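Local coordinates for protein arginine kinase (Anthopleura japonica, PDB 4RF6) that catalyses the reversible transfer of a phosphoryl group from ATP to L-arginine, giving phosphoarginine and ADP, in a chain that carries two tandem kinase repeats, at residues K14-P26 / K35-N48. Residues are numbered along the deposited sequence; the frame is centred on the assembly and turned at random.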
ATOM      1  N   LYS A  14      27.709 -29.408  26.190  1.00 29.17           N
ATOM      2  CA  LYS A  14      28.298 -29.525  24.859  1.00 29.74           C
ATOM      3  C   LYS A  14      29.795 -29.841  24.919  1.00 29.90           C
ATOM      4  O   LYS A  14      30.286 -30.692  24.179  1.00 29.98           O
ATOM      5  CB  LYS A  14      28.055 -28.253  24.038  1.00 32.01           C
ATOM      6  CG  LYS A  14      28.633 -28.311  22.629  1.00 33.84           C
ATOM      7  CD  LYS A  14      28.189 -27.124  21.794  1.00 38.03           C
ATOM      8  CE  LYS A  14      28.822 -27.152  20.406  1.00 39.37           C
ATOM      9  NZ  LYS A  14      27.899 -27.674  19.363  1.00 39.71           N
ATOM     10  N   SER A  15      30.518 -29.165  25.808  1.00 30.47           N
ATOM     11  CA  SER A  15      31.956 -29.385  25.938  1.00 31.32           C
ATOM     12  C   SER A  15      32.284 -30.785  26.463  1.00 30.63           C
ATOM     13  O   SER A  15      33.407 -31.269  26.298  1.00 30.36           O
ATOM     14  CB  SER A  15      32.578 -28.329  26.849  1.00 35.97           C
ATOM     15  OG  SER A  15      32.017 -28.388  28.147  1.00 43.37           O
ATOM     16  N   LYS A  16      31.303 -31.425  27.095  1.00 29.34           N
ATOM     17  CA  LYS A  16      31.470 -32.783  27.608  1.00 34.16           C
ATOM     18  C   LYS A  16      30.854 -33.805  26.666  1.00 29.99           C
ATOM     19  O   LYS A  16      30.985 -35.015  26.879  1.00 28.72           O
ATOM     20  CB  LYS A  16      30.837 -32.915  28.994  1.00 41.31           C
ATOM     21  CG  LYS A  16      31.642 -32.259  30.100  1.00 47.58           C
ATOM     22  CD  LYS A  16      30.962 -32.422  31.451  1.00 54.43           C
ATOM     23  CE  LYS A  16      30.709 -31.068  32.104  1.00 59.34           C
ATOM     24  NZ  LYS A  16      29.965 -31.181  33.394  1.00 62.92           N
ATOM     25  N   ASN A  17      30.186 -33.301  25.628  1.00 27.72           N
ATOM     26  CA  ASN A  17      29.455 -34.137  24.680  1.00 26.58           C
ATOM     27  C   ASN A  17      28.490 -35.065  25.418  1.00 29.11           C
ATOM     28  O   ASN A  17      28.385 -36.250  25.109  1.00 29.47           O
ATOM     29  CB  ASN A  17      30.422 -34.940  23.806  1.00 24.65           C
ATOM     30  CG  ASN A  17      29.815 -35.343  22.475  1.00 25.70           C
ATOM     31  OD1 ASN A  17      28.927 -34.668  21.949  1.00 23.28           O
ATOM     32  ND2 ASN A  17      30.303 -36.449  21.915  1.00 25.10           N
ATOM     33  N   ALA A  18      27.803 -34.509  26.411  1.00 29.23           N
ATOM     34  CA  ALA A  18      26.865 -35.263  27.226  1.00 31.52           C
ATOM     35  C   ALA A  18      25.435 -34.882  26.850  1.00 32.70           C
ATOM     36  O   ALA A  18      25.205 -33.824  26.254  1.00 30.44           O
ATOM     37  CB  ALA A  18      27.121 -35.001  28.700  1.00 31.45           C
ATOM     38  N   PHE A  19      24.480 -35.746  27.189  1.00 32.18           N
ATOM     39  CA  PHE A  19      23.073 -35.481  26.912  1.00 31.01           C
ATOM     40  C   PHE A  19      22.665 -34.152  27.539  1.00 33.01           C
ATOM     41  O   PHE A  19      23.013 -33.874  28.685  1.00 31.61           O
ATOM     42  CB  PHE A  19      22.200 -36.618  27.451  1.00 34.48           C
ATOM     43  CG  PHE A  19      20.739 -36.459  27.145  1.00 34.60           C
ATOM     44  CD1 PHE A  19      19.895 -35.838  28.052  1.00 35.89           C
ATOM     45  CD2 PHE A  19      20.215 -36.923  25.948  1.00 35.83           C
ATOM     46  CE1 PHE A  19      18.552 -35.682  27.774  1.00 37.55           C
ATOM     47  CE2 PHE A  19      18.871 -36.773  25.660  1.00 36.59           C
ATOM     48  CZ  PHE A  19      18.039 -36.153  26.577  1.00 37.24           C
ATOM     49  N   PRO A  20      21.946 -33.310  26.782  1.00 34.72           N
ATOM     50  CA  PRO A  20      21.568 -32.007  27.336  1.00 36.23           C
ATOM     51  C   PRO A  20      20.438 -32.126  28.361  1.00 40.43           C
ATOM     52  O   PRO A  20      19.260 -32.084  27.989  1.00 39.36           O
ATOM     53  CB  PRO A  20      21.103 -31.222  26.103  1.00 31.81           C
ATOM     54  CG  PRO A  20      20.607 -32.265  25.164  1.00 31.58           C
ATOM     55  CD  PRO A  20      21.458 -33.495  25.402  1.00 33.31           C
ATOM     56  N   ASP A  21      20.806 -32.274  29.634  1.00 44.00           N
ATOM     57  CA  ASP A  21      19.849 -32.278  30.749  1.00 45.70           C
ATOM     58  C   ASP A  21      18.768 -31.172  30.737  1.00 44.11           C
ATOM     59  O   ASP A  21      17.624 -31.442  31.110  1.00 44.23           O
ATOM     60  CB  ASP A  21      20.577 -32.260  32.104  1.00 49.99           C
ATOM     61  CG  ASP A  21      21.128 -33.624  32.506  1.00 53.25           C
ATOM     62  OD1 ASP A  21      20.759 -34.636  31.871  1.00 54.83           O
ATOM     63  OD2 ASP A  21      21.924 -33.676  33.470  1.00 53.10           O
ATOM     64  N   PRO A  22      19.118 -29.927  30.332  1.00 41.98           N
ATOM     65  CA  PRO A  22      18.087 -28.875  30.315  1.00 41.37           C
ATOM     66  C   PRO A  22      16.858 -29.178  29.452  1.00 39.36           C
ATOM     67  O   PRO A  22      15.861 -28.469  29.566  1.00 40.37           O
ATOM     68  CB  PRO A  22      18.838 -27.667  29.752  1.00 40.63           C
ATOM     69  CG  PRO A  22      20.234 -27.872  30.199  1.00 39.88           C
ATOM     70  CD  PRO A  22      20.463 -29.356  30.126  1.00 39.73           C
ATOM     71  N   LEU A  23      16.917 -30.200  28.604  1.00 38.64           N
ATOM     72  CA  LEU A  23      15.726 -30.609  27.867  1.00 39.30           C
ATOM     73  C   LEU A  23      14.712 -31.229  28.833  1.00 43.10           C
ATOM     74  O   LEU A  23      13.510 -31.272  28.555  1.00 44.65           O
ATOM     75  CB  LEU A  23      16.083 -31.565  26.725  1.00 34.80           C
ATOM     76  CG  LEU A  23      16.901 -30.926  25.599  1.00 31.69           C
ATOM     77  CD1 LEU A  23      17.032 -31.833  24.386  1.00 29.16           C
ATOM     78  CD2 LEU A  23      16.295 -29.594  25.192  1.00 32.39           C
ATOM     79  N   ASN A  24      15.214 -31.690  29.976  1.00 43.59           N
ATOM     80  CA  ASN A  24      14.375 -32.169  31.067  1.00 48.00           C
ATOM     81  C   ASN A  24      14.100 -31.069  32.093  1.00 51.19           C
ATOM     82  O   ASN A  24      13.620 -31.342  33.196  1.00 52.00           O
ATOM     83  CB  ASN A  24      15.028 -33.374  31.752  1.00 47.37           C
ATOM     84  CG  ASN A  24      15.175 -34.569  30.827  1.00 45.49           C
ATOM     85  OD1 ASN A  24      14.273 -34.879  30.050  1.00 44.99           O
ATOM     86  ND2 ASN A  24      16.319 -35.244  30.903  1.00 43.37           N
ATOM     87  N   ASP A  25      14.416 -29.828  31.737  1.00 52.34           N
ATOM     88  CA  ASP A  25      14.126 -28.705  32.622  1.00 58.42           C
ATOM     89  C   ASP A  25      12.697 -28.210  32.428  1.00 61.02           C
ATOM     90  O   ASP A  25      12.255 -27.991  31.300  1.00 61.07           O
ATOM     91  CB  ASP A  25      15.128 -27.563  32.429  1.00 61.42           C
ATOM     92  CG  ASP A  25      16.170 -27.504  33.534  1.00 64.38           C
ATOM     93  OD1 ASP A  25      17.064 -28.381  33.569  1.00 64.87           O
ATOM     94  OD2 ASP A  25      16.099 -26.571  34.363  1.00 65.92           O
ATOM     95  N   PRO A  26      11.972 -28.030  33.540  1.00 63.18           N
ATOM     96  CA  PRO A  26      10.564 -27.619  33.567  1.00 64.87           C
ATOM     97  C   PRO A  26      10.311 -26.388  32.699  1.00 65.91           C
ATOM     98  O   PRO A  26       9.214 -26.230  32.160  1.00 66.29           O
ATOM     99  CB  PRO A  26      10.331 -27.280  35.040  1.00 65.71           C
ATOM    100  CG  PRO A  26      11.340 -28.101  35.780  1.00 65.41           C
ATOM    101  CD  PRO A  26      12.538 -28.180  34.892  1.00 63.99           C
ATOM    102  N   LYS A  35      13.238 -31.671  22.185  1.00 33.03           N
ATOM    103  CA  LYS A  35      12.968 -32.324  23.461  1.00 34.43           C
ATOM    104  C   LYS A  35      12.214 -33.622  23.208  1.00 33.92           C
ATOM    105  O   LYS A  35      12.492 -34.656  23.819  1.00 31.02           O
ATOM    106  CB  LYS A  35      12.137 -31.417  24.373  1.00 37.06           C
ATOM    107  CG  LYS A  35      11.305 -32.188  25.397  1.00 40.76           C
ATOM    108  CD  LYS A  35      10.901 -31.316  26.573  1.00 42.56           C
ATOM    109  CE  LYS A  35      10.466 -32.167  27.761  1.00 42.76           C
ATOM    110  NZ  LYS A  35      10.461 -31.375  29.024  1.00 44.76           N
ATOM    111  N   LYS A  36      11.260 -33.548  22.288  1.00 33.72           N
ATOM    112  CA  LYS A  36      10.394 -34.675  21.978  1.00 37.06           C
ATOM    113  C   LYS A  36      11.157 -35.851  21.349  1.00 36.15           C
ATOM    114  O   LYS A  36      10.832 -37.016  21.595  1.00 37.20           O
ATOM    115  CB  LYS A  36       9.251 -34.216  21.065  1.00 39.92           C
ATOM    116  CG  LYS A  36       8.160 -35.253  20.861  1.00 45.09           C
ATOM    117  CD  LYS A  36       7.008 -34.715  20.016  1.00 45.29           C
ATOM    118  CE  LYS A  36       6.266 -33.588  20.717  1.00 45.53           C
ATOM    119  NZ  LYS A  36       5.037 -33.175  19.971  1.00 44.10           N
ATOM    120  N   TYR A  37      12.185 -35.555  20.561  1.00 33.20           N
ATOM    121  CA  TYR A  37      12.843 -36.609  19.790  1.00 33.19           C
ATOM    122  C   TYR A  37      14.331 -36.842  20.059  1.00 31.55           C
ATOM    123  O   TYR A  37      14.889 -37.835  19.587  1.00 33.00           O
ATOM    124  CB  TYR A  37      12.592 -36.398  18.300  1.00 30.89           C
ATOM    125  CG  TYR A  37      11.127 -36.438  17.969  1.00 33.33           C
ATOM    126  CD1 TYR A  37      10.417 -37.627  18.054  1.00 32.64           C
ATOM    127  CD2 TYR A  37      10.447 -35.286  17.594  1.00 34.29           C
ATOM    128  CE1 TYR A  37       9.076 -37.674  17.761  1.00 35.65           C
ATOM    129  CE2 TYR A  37       9.104 -35.321  17.298  1.00 34.86           C
ATOM    130  CZ  TYR A  37       8.423 -36.518  17.385  1.00 35.15           C
ATOM    131  OH  TYR A  37       7.084 -36.565  17.093  1.00 35.80           O
ATOM    132  N   LEU A  38      14.976 -35.944  20.796  1.00 27.42           N
ATOM    133  CA  LEU A  38      16.321 -36.247  21.262  1.00 27.31           C
ATOM    134  C   LEU A  38      16.233 -37.006  22.580  1.00 30.05           C
ATOM    135  O   LEU A  38      16.283 -36.412  23.660  1.00 30.95           O
ATOM    136  CB  LEU A  38      17.179 -34.997  21.432  1.00 26.51           C
ATOM    137  CG  LEU A  38      18.637 -35.321  21.797  1.00 30.52           C
ATOM    138  CD1 LEU A  38      19.427 -35.731  20.571  1.00 28.52           C
ATOM    139  CD2 LEU A  38      19.288 -34.154  22.496  1.00 30.24           C
ATOM    140  N   THR A  39      16.078 -38.322  22.472  1.00 31.57           N
ATOM    141  CA  THR A  39      16.037 -39.210  23.622  1.00 32.69           C
ATOM    142  C   THR A  39      17.472 -39.644  23.923  1.00 33.57           C
ATOM    143  O   THR A  39      18.342 -39.532  23.051  1.00 31.22           O
ATOM    144  CB  THR A  39      15.134 -40.423  23.343  1.00 36.30           C
ATOM    145  OG1 THR A  39      15.673 -41.186  22.257  1.00 38.02           O
ATOM    146  CG2 THR A  39      13.712 -39.969  22.987  1.00 35.70           C
ATOM    147  N   PRO A  40      17.736 -40.108  25.162  1.00 34.57           N
ATOM    148  CA  PRO A  40      19.096 -40.501  25.561  1.00 34.17           C
ATOM    149  C   PRO A  40      19.718 -41.516  24.606  1.00 33.49           C
ATOM    150  O   PRO A  40      20.927 -41.491  24.384  1.00 34.78           O
ATOM    151  CB  PRO A  40      18.876 -41.145  26.932  1.00 35.11           C
ATOM    152  CG  PRO A  40      17.691 -40.434  27.486  1.00 33.86           C
ATOM    153  CD  PRO A  40      16.799 -40.139  26.303  1.00 34.33           C
ATOM    154  N   LYS A  41      18.894 -42.392  24.044  1.00 33.45           N
ATOM    155  CA  LYS A  41      19.385 -43.408  23.120  1.00 35.91           C
ATOM    156  C   LYS A  41      19.720 -42.834  21.741  1.00 36.78           C
ATOM    157  O   LYS A  41      20.711 -43.233  21.116  1.00 34.59           O
ATOM    158  CB  LYS A  41      18.381 -44.551  23.002  1.00 39.15           C
ATOM    159  CG  LYS A  41      18.320 -45.444  24.238  1.00 40.34           C
ATOM    160  CD  LYS A  41      19.696 -46.009  24.573  1.00 40.38           C
ATOM    161  CE  LYS A  41      19.609 -47.074  25.663  1.00 40.85           C
ATOM    162  NZ  LYS A  41      20.906 -47.791  25.855  1.00 39.30           N
ATOM    163  N   VAL A  42      18.883 -41.911  21.268  1.00 33.92           N
ATOM    164  CA  VAL A  42      19.181 -41.167  20.048  1.00 31.05           C
ATOM    165  C   VAL A  42      20.497 -40.432  20.240  1.00 28.85           C
ATOM    166  O   VAL A  42      21.360 -40.457  19.362  1.00 29.80           O
ATOM    167  CB  VAL A  42      18.067 -40.164  19.681  1.00 30.86           C
ATOM    168  CG1 VAL A  42      18.505 -39.266  18.527  1.00 29.30           C
ATOM    169  CG2 VAL A  42      16.797 -40.897  19.303  1.00 31.17           C
ATOM    170  N   PHE A  43      20.657 -39.796  21.400  1.00 28.01           N
ATOM    171  CA  PHE A  43      21.890 -39.077  21.711  1.00 31.03           C
ATOM    172  C   PHE A  43      23.107 -40.008  21.725  1.00 31.93           C
ATOM    173  O   PHE A  43      24.127 -39.713  21.095  1.00 32.49           O
ATOM    174  CB  PHE A  43      21.790 -38.325  23.047  1.00 31.58           C
ATOM    175  CG  PHE A  43      22.945 -37.390  23.293  1.00 30.80           C
ATOM    176  CD1 PHE A  43      22.931 -36.107  22.766  1.00 28.96           C
ATOM    177  CD2 PHE A  43      24.053 -37.800  24.029  1.00 31.26           C
ATOM    178  CE1 PHE A  43      23.991 -35.241  22.974  1.00 27.65           C
ATOM    179  CE2 PHE A  43      25.123 -36.940  24.238  1.00 30.68           C
ATOM    180  CZ  PHE A  43      25.090 -35.658  23.708  1.00 29.70           C
ATOM    181  N   GLU A  44      23.001 -41.120  22.451  1.00 35.21           N
ATOM    182  CA  GLU A  44      24.086 -42.100  22.530  1.00 37.77           C
ATOM    183  C   GLU A  44      24.503 -42.612  21.153  1.00 34.83           C
ATOM    184  O   GLU A  44      25.692 -42.709  20.848  1.00 35.48           O
ATOM    185  CB  GLU A  44      23.692 -43.286  23.419  1.00 45.86           C
ATOM    186  CG  GLU A  44      23.900 -43.061  24.914  1.00 53.16           C
ATOM    187  CD  GLU A  44      23.658 -44.317  25.741  1.00 62.66           C
ATOM    188  OE1 GLU A  44      23.404 -45.391  25.152  1.00 64.59           O
ATOM    189  OE2 GLU A  44      23.723 -44.229  26.988  1.00 66.31           O
ATOM    190  N   SER A  45      23.517 -42.933  20.323  1.00 33.10           N
ATOM    191  CA  SER A  45      23.765 -43.503  19.001  1.00 35.42           C
ATOM    192  C   SER A  45      24.482 -42.542  18.046  1.00 32.42           C
ATOM    193  O   SER A  45      25.213 -42.975  17.153  1.00 34.08           O
ATOM    194  CB  SER A  45      22.438 -43.954  18.379  1.00 41.49           C
ATOM    195  OG  SER A  45      22.610 -44.388  17.044  1.00 44.38           O
ATOM    196  N   LEU A  46      24.278 -41.241  18.247  1.00 27.74           N
ATOM    197  CA  LEU A  46      24.701 -40.237  17.272  1.00 26.97           C
ATOM    198  C   LEU A  46      25.777 -39.259  17.764  1.00 24.91           C
ATOM    199  O   LEU A  46      26.327 -38.498  16.970  1.00 27.20           O
ATOM    200  CB  LEU A  46      23.484 -39.440  16.784  1.00 27.04           C
ATOM    201  CG  LEU A  46      22.395 -40.194  16.024  1.00 22.94           C
ATOM    202  CD1 LEU A  46      21.272 -39.247  15.637  1.00 22.15           C
ATOM    203  CD2 LEU A  46      22.976 -40.862  14.788  1.00 23.28           C
ATOM    204  N   LYS A  47      26.086 -39.279  19.059  1.00 27.37           N
ATOM    205  CA  LYS A  47      26.957 -38.251  19.646  1.00 30.31           C
ATOM    206  C   LYS A  47      28.406 -38.236  19.139  1.00 28.74           C
ATOM    207  O   LYS A  47      29.113 -37.239  19.316  1.00 28.39           O
ATOM    208  CB  LYS A  47      26.944 -38.334  21.175  1.00 32.33           C
ATOM    209  CG  LYS A  47      27.608 -39.582  21.734  1.00 35.01           C
ATOM    210  CD  LYS A  47      27.417 -39.665  23.240  1.00 34.68           C
ATOM    211  CE  LYS A  47      28.316 -40.730  23.845  1.00 40.37           C
ATOM    212  NZ  LYS A  47      28.072 -40.886  25.305  1.00 42.48           N
ATOM    213  N   ASN A  48      28.847 -39.323  18.507  1.00 28.12           N
ATOM    214  CA  ASN A  48      30.229 -39.408  18.033  1.00 29.98           C
ATOM    215  C   ASN A  48      30.384 -39.271  16.517  1.00 31.34           C
ATOM    216  O   ASN A  48      31.506 -39.257  16.000  1.00 32.62           O
ATOM    217  CB  ASN A  48      30.890 -40.700  18.523  1.00 30.68           C
ATOM    218  CG  ASN A  48      31.044 -40.740  20.032  1.00 34.95           C
ATOM    219  OD1 ASN A  48      31.408 -39.743  20.657  1.00 35.93           O
ATOM    220  ND2 ASN A  48      30.756 -41.893  20.629  1.00 36.19           N
TER
HETATM  221  O   HOH W   1      27.669 -34.596  19.321  1.00 22.76           O
HETATM  222  O   HOH W   2      31.814 -38.945  23.579  1.00 46.97           O
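Phe19 and Phe43 meet in an offset edge-to-face pair, the edge of Phe19 turned to the face of Phe43, with planes at 82° and centroids 5.7 Å apart. The backbone of Phe19 takes part as well: its CA sits 3.7 Å from the centroid of the Phe43 ring, a CH-pi contact almost on the ring normal. With CG anti to the backbone N (chi1 -177°), the Phe19 ring is directed to the link between helices 33-37 and 40-46, so that Leu38 O, from the link, and Phe43 CB, from helix 40-46, lie at its edge, while Pro40 CG and Pro20 CD lie over opposite faces, toward the rim. Pro20 CG also meets Leu38 CD2 tip to tip at 3.5 Å, and Leu23 CD1 packs crosswise on the same methyl. Asn17, which closes a Schellman motif after helix 7-14, donates from ND2 to Lys47 O (3.0 Å, 174°); the bond lies in the amide plane, although it meets the carbonyl from above its plane. At the other end the extended Lys35 chain brings NZ to Leu23 O (3.1 Å). Helix 57-66 backs this corner of the first repeat's N-terminal domain: Trp58 meets the Phe43 ring nearly at right angles, its NE1 hydrogen-bonds to Ala18 O, Ile61 touches Leu38 and Val65 touches Pro20.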